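Local coordinates for protein racemase (Pseudovibrio sp. JE062, PDB 3MKC) that is of unknown function but belongs to the enolase superfamily, pairing an N-terminal capping domain with a TIM-barrel-like domain, at residues A[10-15]-A[74-79]; A[15-20]-A[32-37]; A[221-226]-A[254-259]; A[248-253]-A[278-283]. One frame throughout, in Å; residues are numbered along the deposited sequence.

Contact 1. Residues A[10-15]-A[74-79]; sequences APIKSI and KAIGRL
Ile12, at the start of the first strand, is held to the loop 74-79 by two backbone hydrogen bonds: Ile12 N donates to Arg78 O at 2.8 Å, and Ile12 O accepts from Gly77 N, also at 2.8 Å. The loop residues form a type II beta turn from Ala75 to Arg78, closed by Arg78 N to Ala75 O, and Gly77 sits where positive phi (94°) would press a beta carbon against the preceding carbonyl. The partner strand belongs to the N-terminal domain of this enolase-superfamily member. Ile12 turns its side chain toward the turn; CG1 lies anti to the carbonyl carbon, beside the backbone N (chi1 -66°), and reaches Arg78 O at 3.3 Å, while CD1 lies over Ala75 O. Its CG2 branch meets Ile76 CD1, the two side chains crossing at about a right angle. A branched, apolar isoleucine suits this place because Ile12 touches the loop with both branches, CG1/CD1 and CG2. Ile76 starts away from the strand, yet its CD1 folds back to lie against Ser14 CA and Ile15 CG1. At the other end Pro11 and Leu79 run side by side, pointing the same way, with Pro11 CB against Gly77 O. Packing is tightest where Ile15 CD1 presses on Ala75 CB at 3.5 Å, closer than usual for two carbons.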
# COMPACT_ATOMS: atom_id res chain seq x y z
N ALA A 10 11.21 -22.34 -13.53
CA ALA A 10 11.33 -23.53 -12.70
C ALA A 10 10.35 -23.50 -11.53
O ALA A 10 9.93 -22.43 -11.10
CB ALA A 10 12.75 -23.66 -12.17
N PRO A 11 10.00 -24.68 -10.98
CA PRO A 11 9.06 -24.78 -9.86
C PRO A 11 9.58 -24.15 -8.58
O PRO A 11 10.79 -24.05 -8.36
CB PRO A 11 8.86 -26.29 -9.69
CG PRO A 11 9.29 -26.87 -11.02
CD PRO A 11 10.47 -26.01 -11.38
N ILE A 12 8.65 -23.72 -7.74
CA ILE A 12 8.98 -23.12 -6.46
C ILE A 12 9.52 -24.23 -5.56
O ILE A 12 8.91 -25.29 -5.45
CB ILE A 12 7.73 -22.49 -5.80
CG1 ILE A 12 7.25 -21.32 -6.65
CG2 ILE A 12 8.03 -22.08 -4.37
CD1 ILE A 12 5.97 -20.68 -6.14
N LYS A 13 10.66 -23.98 -4.93
CA LYS A 13 11.26 -24.98 -4.05
C LYS A 13 10.96 -24.69 -2.58
O LYS A 13 10.70 -25.60 -1.79
CB LYS A 13 12.78 -25.03 -4.26
CG LYS A 13 13.50 -26.02 -3.35
CD LYS A 13 14.98 -26.03 -3.65
CE LYS A 13 15.74 -26.98 -2.75
NZ LYS A 13 17.17 -27.07 -3.18
N SER A 14 10.99 -23.42 -2.21
CA SER A 14 10.73 -23.05 -0.82
C SER A 14 10.16 -21.65 -0.67
O SER A 14 10.29 -20.80 -1.55
CB SER A 14 12.02 -23.16 0.00
OG SER A 14 12.94 -22.13 -0.35
N ILE A 15 9.51 -21.44 0.47
CA ILE A 15 8.93 -20.15 0.79
C ILE A 15 9.26 -19.89 2.25
O ILE A 15 8.83 -20.64 3.14
CB ILE A 15 7.41 -20.13 0.57
CG1 ILE A 15 7.10 -20.34 -0.91
CG2 ILE A 15 6.83 -18.79 1.05
CD1 ILE A 15 5.62 -20.26 -1.26
N LYS A 74 0.32 -24.96 -0.94
CA LYS A 74 -0.23 -24.97 -2.29
C LYS A 74 0.59 -24.21 -3.34
O LYS A 74 0.23 -24.19 -4.51
CB LYS A 74 -1.66 -24.44 -2.26
CG LYS A 74 -2.61 -25.33 -1.46
CD LYS A 74 -2.77 -26.70 -2.10
CE LYS A 74 -3.60 -27.62 -1.21
NZ LYS A 74 -3.89 -28.93 -1.84
N ALA A 75 1.68 -23.58 -2.91
CA ALA A 75 2.56 -22.83 -3.81
C ALA A 75 3.80 -23.66 -4.16
O ALA A 75 4.27 -23.63 -5.29
CB ALA A 75 2.97 -21.53 -3.15
N ILE A 76 4.31 -24.39 -3.17
CA ILE A 76 5.49 -25.23 -3.38
C ILE A 76 5.28 -26.18 -4.56
O ILE A 76 4.26 -26.87 -4.64
CB ILE A 76 5.81 -26.08 -2.13
CG1 ILE A 76 5.95 -25.18 -0.91
CG2 ILE A 76 7.08 -26.90 -2.37
CD1 ILE A 76 7.07 -24.18 -1.01
N GLY A 77 6.24 -26.21 -5.47
CA GLY A 77 6.14 -27.08 -6.62
C GLY A 77 5.55 -26.44 -7.86
O GLY A 77 5.75 -26.92 -8.97
N ARG A 78 4.82 -25.34 -7.68
CA ARG A 78 4.18 -24.65 -8.80
C ARG A 78 5.13 -23.74 -9.56
O ARG A 78 6.15 -23.30 -9.03
CB ARG A 78 2.99 -23.81 -8.29
CG ARG A 78 1.88 -24.61 -7.59
CD ARG A 78 1.22 -25.60 -8.54
NE ARG A 78 0.53 -24.93 -9.65
CZ ARG A 78 -0.67 -24.37 -9.55
NH1 ARG A 78 -1.32 -24.39 -8.39
NH2 ARG A 78 -1.22 -23.78 -10.60
N LEU A 79 4.80 -23.48 -10.82
CA LEU A 79 5.61 -22.60 -11.66
C LEU A 79 5.18 -21.17 -11.30
O LEU A 79 4.00 -20.83 -11.41
CB LEU A 79 5.35 -22.89 -13.14
CG LEU A 79 5.66 -24.34 -13.55
CD1 LEU A 79 5.31 -24.56 -15.02
CD2 LEU A 79 7.13 -24.63 -13.31

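Contact 2. Residues A[15-20]-A[32-37]; sequences IEFIPV and VVVKVT
A beta hairpin of the N-terminal domain is built here, with Glu16 and Ile18 of strand 12-22 bonded to Lys35 and Val33 of strand 29-38. The strands run antiparallel, their N-to-C directions 157° apart. Glu16 and Lys35 exchange two nearly straight N-H...O bonds of 2.9 Å. The next hydrogen-bonded pair is less even: Ile18 N lies nearly along the C=O axis of Val33 at only 2.6 Å from its O, whereas Val33 N approaches Ile18 O from above the carbonyl plane. Between these pairs, alpha carbons point their hydrogens at the carbonyls, as with Val34 CA and Glu16 O.

Phe17 carries the buried face. Its ring receives Val34 CG2 over one face, offset toward the rim and 4.0 Å from the ring centroid, a CH-pi contact; Val32 CG1 lies at the edge, against CD1. In Val34, CG1 is anti to the backbone N (chi1 176°), which leaves CG2 beside that N and turned to the ring, while CG1 meets Ile15 CG2. A beta-branched residue suits the place because its two methyls divide between Phe17 and Ile15. The other face holds Ile18 beside Val33, CB to CB, and the extended chains of Glu16 and Lys35, whose charged atoms OE1 and NZ stay 5.2 Å apart; Lys35 makes a cation-pi contact with Tyr43.

Strand 29-38 is the middle of three, flanked by 43-48, and helices 52-59 and 102-122 cover the Phe17 face through Ile55, Ala59 and Ile110.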
# COMPACT_ATOMS: atom_id res chain seq x y z
N ILE A 15 9.51 -21.44 0.47
CA ILE A 15 8.93 -20.15 0.79
C ILE A 15 9.26 -19.89 2.25
O ILE A 15 8.83 -20.64 3.14
CB ILE A 15 7.41 -20.13 0.57
CG1 ILE A 15 7.10 -20.34 -0.91
CG2 ILE A 15 6.83 -18.79 1.05
CD1 ILE A 15 5.62 -20.26 -1.26
N GLU A 16 10.03 -18.84 2.48
CA GLU A 16 10.46 -18.47 3.82
C GLU A 16 9.92 -17.12 4.27
O GLU A 16 9.99 -16.12 3.55
CB GLU A 16 11.99 -18.46 3.86
CG GLU A 16 12.60 -17.85 5.11
CD GLU A 16 14.12 -18.00 5.15
OE1 GLU A 16 14.77 -17.80 4.10
OE2 GLU A 16 14.66 -18.30 6.24
N PHE A 17 9.36 -17.11 5.47
CA PHE A 17 8.83 -15.88 6.05
C PHE A 17 9.91 -15.40 7.02
O PHE A 17 10.26 -16.10 7.97
CB PHE A 17 7.51 -16.17 6.78
CG PHE A 17 6.30 -16.15 5.87
CD1 PHE A 17 5.41 -15.09 5.91
CD2 PHE A 17 6.09 -17.17 4.94
CE1 PHE A 17 4.31 -15.03 5.04
CE2 PHE A 17 5.00 -17.12 4.06
CZ PHE A 17 4.11 -16.05 4.12
N ILE A 18 10.43 -14.21 6.76
CA ILE A 18 11.51 -13.67 7.57
C ILE A 18 11.17 -12.43 8.38
O ILE A 18 11.15 -11.32 7.86
CB ILE A 18 12.72 -13.33 6.67
CG1 ILE A 18 13.14 -14.59 5.91
CG2 ILE A 18 13.86 -12.78 7.51
CD1 ILE A 18 14.14 -14.33 4.81
N PRO A 19 10.89 -12.61 9.68
CA PRO A 19 10.55 -11.50 10.57
C PRO A 19 11.71 -10.51 10.65
O PRO A 19 12.86 -10.91 10.82
CB PRO A 19 10.32 -12.20 11.91
CG PRO A 19 9.80 -13.54 11.51
CD PRO A 19 10.70 -13.91 10.35
N VAL A 20 11.42 -9.22 10.51
CA VAL A 20 12.46 -8.21 10.59
C VAL A 20 12.04 -7.12 11.57
O VAL A 20 11.05 -6.42 11.34
CB VAL A 20 12.75 -7.57 9.21
CG1 VAL A 20 13.85 -6.52 9.35
CG2 VAL A 20 13.17 -8.65 8.21
N VAL A 32 7.77 -8.38 7.55
CA VAL A 32 7.98 -9.80 7.39
C VAL A 32 8.32 -10.02 5.93
O VAL A 32 7.45 -9.95 5.07
CB VAL A 32 6.73 -10.59 7.76
CG1 VAL A 32 7.00 -12.07 7.64
CG2 VAL A 32 6.29 -10.23 9.17
N VAL A 33 9.59 -10.24 5.66
CA VAL A 33 10.02 -10.48 4.29
C VAL A 33 9.60 -11.88 3.87
O VAL A 33 9.72 -12.82 4.64
CB VAL A 33 11.54 -10.37 4.14
CG1 VAL A 33 11.95 -10.71 2.71
CG2 VAL A 33 12.00 -8.97 4.51
N VAL A 34 9.08 -11.99 2.66
CA VAL A 34 8.70 -13.29 2.13
C VAL A 34 9.64 -13.60 0.97
O VAL A 34 9.67 -12.88 -0.03
CB VAL A 34 7.25 -13.29 1.60
CG1 VAL A 34 6.94 -14.64 0.97
CG2 VAL A 34 6.29 -12.98 2.73
N LYS A 35 10.42 -14.67 1.12
CA LYS A 35 11.37 -15.07 0.09
C LYS A 35 10.94 -16.38 -0.55
O LYS A 35 10.90 -17.42 0.12
CB LYS A 35 12.76 -15.21 0.70
CG LYS A 35 13.90 -15.44 -0.28
CD LYS A 35 15.20 -15.60 0.50
CE LYS A 35 16.42 -15.64 -0.39
NZ LYS A 35 17.67 -15.54 0.44
N VAL A 36 10.60 -16.34 -1.84
CA VAL A 36 10.19 -17.53 -2.57
C VAL A 36 11.35 -17.92 -3.48
O VAL A 36 11.75 -17.15 -4.35
CB VAL A 36 8.93 -17.27 -3.42
CG1 VAL A 36 8.49 -18.55 -4.11
CG2 VAL A 36 7.80 -16.74 -2.53
N THR A 37 11.89 -19.11 -3.27
CA THR A 37 13.03 -19.59 -4.05
C THR A 37 12.66 -20.73 -4.98
O THR A 37 11.93 -21.64 -4.58
CB THR A 37 14.14 -20.05 -3.10
OG1 THR A 37 14.38 -19.04 -2.12
CG2 THR A 37 15.42 -20.31 -3.89

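Contact 3. Residues A[221-226]-A[254-259]; sequences EVARLL and ENTRSR
Ala223 and Thr256 make the close part of this contact: Thr256 CG2 rests 3.6 Å from both CA and CB of Ala223. The methyl takes that position because chi1 of 75° puts OG1 between the backbone N and the carbonyl carbon, the crowded position, and leaves CG2 anti to the carbonyl carbon, pointing to the helix. A small alanine suits a spot where the neighbouring chain comes this near, and threonine suits the other side, offering a methyl to the helix while its hydroxyl turns to the backbone. That OG1 is bonded to Leu252 O one turn back, and it also receives a weak bond from Ser258 N at 3.4 Å, which ties the chain together as it leaves helix 246-255.

These two elements belong to the barrel-type C-terminal domain: helix 219-228 packs against the chain that follows helix 246-255 and leads on to strand 261-262. Asn227 adds a direct tie, its ND2 bonded to Asn255 O.

Toward Ser258 the fit is looser and wetter. Leu226 turns toward the loop, but its CB stands 3.8 Å from Ser258 OG and its CD1 4.1 Å from Ser258 CB, an apolar side chain beside a polar one. Serine suits the place because its OG can bond a water while its CB touches Leu226 CD1. That water spans the remaining distance, donating to Leu226 O at 2.9 Å and lying 2.6 Å from Ser258 OG.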
# COMPACT_ATOMS: atom_id res chain seq x y z
N GLU A 221 -21.12 15.49 11.88
CA GLU A 221 -20.06 16.39 12.32
C GLU A 221 -18.95 16.45 11.27
O GLU A 221 -18.40 17.52 10.99
CB GLU A 221 -19.50 15.89 13.66
CG GLU A 221 -18.37 16.71 14.23
CD GLU A 221 -17.94 16.23 15.62
OE1 GLU A 221 -17.65 15.02 15.78
OE2 GLU A 221 -17.90 17.06 16.55
N VAL A 222 -18.63 15.31 10.66
CA VAL A 222 -17.59 15.29 9.64
C VAL A 222 -18.03 16.09 8.41
O VAL A 222 -17.25 16.85 7.85
CB VAL A 222 -17.27 13.84 9.21
CG1 VAL A 222 -16.21 13.84 8.11
CG2 VAL A 222 -16.76 13.05 10.41
N ALA A 223 -19.29 15.93 8.00
CA ALA A 223 -19.79 16.65 6.83
C ALA A 223 -19.67 18.16 7.05
O ALA A 223 -19.29 18.89 6.14
CB ALA A 223 -21.25 16.27 6.56
N ARG A 224 -19.99 18.62 8.26
CA ARG A 224 -19.89 20.06 8.55
C ARG A 224 -18.45 20.51 8.36
O ARG A 224 -18.19 21.54 7.74
CB ARG A 224 -20.32 20.37 9.98
CG ARG A 224 -21.78 20.72 10.11
CD ARG A 224 -22.11 21.28 11.48
NE ARG A 224 -23.53 21.63 11.58
CZ ARG A 224 -24.12 22.06 12.68
NH1 ARG A 224 -23.42 22.20 13.80
NH2 ARG A 224 -25.42 22.35 12.67
N LEU A 225 -17.52 19.75 8.91
CA LEU A 225 -16.11 20.08 8.80
C LEU A 225 -15.67 20.11 7.34
O LEU A 225 -15.10 21.09 6.88
CB LEU A 225 -15.26 19.08 9.58
CG LEU A 225 -13.75 19.10 9.35
CD1 LEU A 225 -13.18 20.47 9.68
CD2 LEU A 225 -13.10 18.03 10.20
N LEU A 226 -15.94 19.03 6.61
CA LEU A 226 -15.53 18.98 5.21
C LEU A 226 -16.20 20.05 4.36
O LEU A 226 -15.58 20.60 3.45
CB LEU A 226 -15.80 17.58 4.64
CG LEU A 226 -15.01 16.45 5.30
CD1 LEU A 226 -15.29 15.15 4.55
CD2 LEU A 226 -13.51 16.75 5.27
N GLU A 254 -22.82 11.52 0.10
CA GLU A 254 -24.09 12.13 -0.27
C GLU A 254 -24.25 13.56 0.22
O GLU A 254 -24.98 14.35 -0.39
CB GLU A 254 -25.24 11.29 0.31
CG GLU A 254 -25.45 9.97 -0.41
CD GLU A 254 -26.12 8.93 0.46
OE1 GLU A 254 -26.75 9.30 1.48
OE2 GLU A 254 -26.02 7.74 0.12
N ASN A 255 -23.56 13.91 1.29
CA ASN A 255 -23.73 15.24 1.85
C ASN A 255 -22.55 16.22 1.82
O ASN A 255 -22.61 17.27 2.45
CB ASN A 255 -24.26 15.07 3.28
CG ASN A 255 -25.62 14.36 3.30
OD1 ASN A 255 -26.64 14.97 3.00
ND2 ASN A 255 -25.62 13.07 3.64
N THR A 256 -21.49 15.88 1.09
CA THR A 256 -20.33 16.76 0.97
C THR A 256 -19.83 16.66 -0.46
O THR A 256 -20.27 15.79 -1.21
CB THR A 256 -19.17 16.35 1.91
OG1 THR A 256 -18.53 15.19 1.38
CG2 THR A 256 -19.69 16.03 3.31
N ARG A 257 -18.90 17.54 -0.83
CA ARG A 257 -18.32 17.51 -2.17
C ARG A 257 -16.85 17.09 -2.13
O ARG A 257 -16.10 17.31 -3.08
CB ARG A 257 -18.47 18.88 -2.84
CG ARG A 257 -19.91 19.37 -2.89
CD ARG A 257 -20.10 20.54 -3.85
NE ARG A 257 -21.44 21.11 -3.73
CZ ARG A 257 -21.94 22.03 -4.55
NH1 ARG A 257 -21.22 22.49 -5.56
NH2 ARG A 257 -23.16 22.50 -4.34
N SER A 258 -16.44 16.50 -1.02
CA SER A 258 -15.06 16.04 -0.86
C SER A 258 -14.93 14.63 -1.40
O SER A 258 -15.93 13.92 -1.55
CB SER A 258 -14.67 15.99 0.63
OG SER A 258 -14.40 17.27 1.17
N ARG A 259 -13.70 14.22 -1.71
CA ARG A 259 -13.48 12.85 -2.14
C ARG A 259 -13.41 12.10 -0.82
O ARG A 259 -12.71 12.52 0.11
CB ARG A 259 -12.14 12.67 -2.86
CG ARG A 259 -12.10 13.07 -4.33
CD ARG A 259 -10.92 12.36 -4.98
NE ARG A 259 -10.74 12.70 -6.39
CZ ARG A 259 -10.20 13.83 -6.83
NH1 ARG A 259 -9.78 14.75 -5.98
NH2 ARG A 259 -10.05 14.03 -8.13
O HOH W 1 -15.61 19.50 0.76

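Contact 4. Residues A[248-253]-A[278-283]; sequences GHAKLV and KGKVHL
Val253 and Ala250, a turn apart on helix 246-255, rest on the backbone of the loop 278-283. Val253 CG2 comes within 3.3 Å of Lys280 O, and both of its methyls lie 4.0 Å from His282 CE1, the two side chains sliding past each other in opposite directions. With CG1 anti to the backbone N (chi1 171°), CG2 falls beside that N and over the loop carbonyl. Ala250 CB touches Lys278 O at 3.4 Å, and Lys280 CD packs on it at 3.8 Å; the small alanine suits a place where the loop backbone comes this near. Gly279 brings its carbonyl O close to Ala250 CA, whose C-H makes an angle of 120° at H, too bent to be more than a weak contact.

Behind these atoms, Lys280 follows the end of helix 268-277 with positive phi (59°), the turn that swings the chain out of helical geometry. Its chain is extended beyond CG, and CG and CD touch Ala250 CB; its NZ reaches on to a salt bridge with Glu254 OE2, so one residue supplies both apolar cover and a charge. Val281 CG1 touches His249 CB, while the imidazole of His249 is held by ND1 to Asp245 O and meets Trp275 edge-to-face.

Just before strand 283-284, His282 bonds through its backbone to Ile260 and Gln310. From helix 246-255, Leu252 packs on Val222 of helix 219-228.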
# COMPACT_ATOMS: atom_id res chain seq x y z
N GLY A 248 -21.90 5.05 6.96
CA GLY A 248 -21.56 6.40 7.36
C GLY A 248 -20.78 7.10 6.26
O GLY A 248 -20.98 8.29 6.00
N HIS A 249 -19.88 6.38 5.61
CA HIS A 249 -19.12 6.99 4.54
C HIS A 249 -20.06 7.40 3.40
O HIS A 249 -19.89 8.45 2.78
CB HIS A 249 -18.05 6.02 4.03
CG HIS A 249 -16.89 5.85 4.96
ND1 HIS A 249 -16.99 5.19 6.17
CD2 HIS A 249 -15.61 6.27 4.87
CE1 HIS A 249 -15.82 5.20 6.78
NE2 HIS A 249 -14.96 5.86 6.02
N ALA A 250 -21.08 6.58 3.13
CA ALA A 250 -22.02 6.92 2.06
C ALA A 250 -22.68 8.26 2.37
O ALA A 250 -22.94 9.06 1.47
CB ALA A 250 -23.08 5.82 1.92
N LYS A 251 -22.95 8.50 3.65
CA LYS A 251 -23.57 9.75 4.07
C LYS A 251 -22.66 10.92 3.72
O LYS A 251 -23.12 11.93 3.19
CB LYS A 251 -23.82 9.75 5.58
CG LYS A 251 -25.01 8.91 6.02
CD LYS A 251 -26.32 9.52 5.56
CE LYS A 251 -27.50 8.91 6.29
NZ LYS A 251 -27.71 7.48 5.92
N LEU A 252 -21.37 10.78 4.02
CA LEU A 252 -20.41 11.83 3.71
C LEU A 252 -20.39 12.08 2.22
O LEU A 252 -20.32 13.22 1.77
CB LEU A 252 -19.00 11.44 4.17
CG LEU A 252 -18.75 11.36 5.68
CD1 LEU A 252 -17.29 11.01 5.93
CD2 LEU A 252 -19.10 12.70 6.32
N VAL A 253 -20.45 11.01 1.44
CA VAL A 253 -20.45 11.16 -0.01
C VAL A 253 -21.69 11.90 -0.47
O VAL A 253 -21.63 12.79 -1.32
CB VAL A 253 -20.39 9.79 -0.72
CG1 VAL A 253 -20.62 9.97 -2.24
CG2 VAL A 253 -19.05 9.15 -0.47
N LYS A 278 -21.69 0.02 -1.15
CA LYS A 278 -22.36 0.45 0.08
C LYS A 278 -21.73 1.72 0.65
O LYS A 278 -22.43 2.62 1.12
CB LYS A 278 -22.31 -0.66 1.14
CG LYS A 278 -23.16 -0.36 2.37
CD LYS A 278 -22.85 -1.30 3.52
CE LYS A 278 -24.09 -2.06 3.98
NZ LYS A 278 -24.51 -3.10 3.00
N GLY A 279 -20.40 1.77 0.60
CA GLY A 279 -19.71 2.94 1.11
C GLY A 279 -19.77 4.09 0.12
O GLY A 279 -19.66 5.25 0.52
N LYS A 280 -19.96 3.78 -1.16
CA LYS A 280 -20.04 4.80 -2.19
C LYS A 280 -18.79 5.67 -2.25
O LYS A 280 -18.81 6.78 -2.80
CB LYS A 280 -21.25 5.71 -1.92
CG LYS A 280 -22.59 5.01 -1.99
CD LYS A 280 -23.71 6.02 -1.81
CE LYS A 280 -25.08 5.44 -2.15
NZ LYS A 280 -26.12 6.52 -2.27
N VAL A 281 -17.68 5.17 -1.68
CA VAL A 281 -16.45 5.95 -1.66
C VAL A 281 -15.86 6.27 -3.04
O VAL A 281 -16.09 5.55 -4.00
CB VAL A 281 -15.36 5.27 -0.77
CG1 VAL A 281 -15.88 5.17 0.65
CG2 VAL A 281 -15.00 3.90 -1.30
N HIS A 282 -15.13 7.38 -3.12
CA HIS A 282 -14.51 7.81 -4.37
C HIS A 282 -13.18 7.14 -4.60
O HIS A 282 -12.69 7.09 -5.72
CB HIS A 282 -14.19 9.31 -4.38
CG HIS A 282 -15.36 10.21 -4.18
ND1 HIS A 282 -15.95 10.39 -2.95
CD2 HIS A 282 -15.99 11.05 -5.03
CE1 HIS A 282 -16.90 11.31 -3.05
NE2 HIS A 282 -16.94 11.73 -4.31
N LEU A 283 -12.58 6.65 -3.53
CA LEU A 283 -11.25 6.08 -3.64
C LEU A 283 -11.00 4.96 -2.63
O LEU A 283 -11.40 5.07 -1.47
CB LEU A 283 -10.25 7.23 -3.43
CG LEU A 283 -8.76 7.08 -3.71
CD1 LEU A 283 -8.18 8.46 -4.06
CD2 LEU A 283 -8.06 6.48 -2.50

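Overall arrangement
From the N terminus, contact 1 ties the start of strand 12-22 to the loop 74-79, closing a long excursion through the N-terminal domain. Contact 2, the hairpin, falls within that excursion and shares Ile15 with contact 1; Lys13 and Ser14 both face Thr37, a classic beta bulge. Contacts 3 and 4 come later, in the C-terminal barrel-type domain, about 30 Å or more from contact 1 between nearest atoms. Their segments alternate along the chain, so the two closures cross: 221-226 with 254-259, then 248-253 with 278-283. Helix 246-255 serves both, joining helix 219-228 to the loop after helix 268-277.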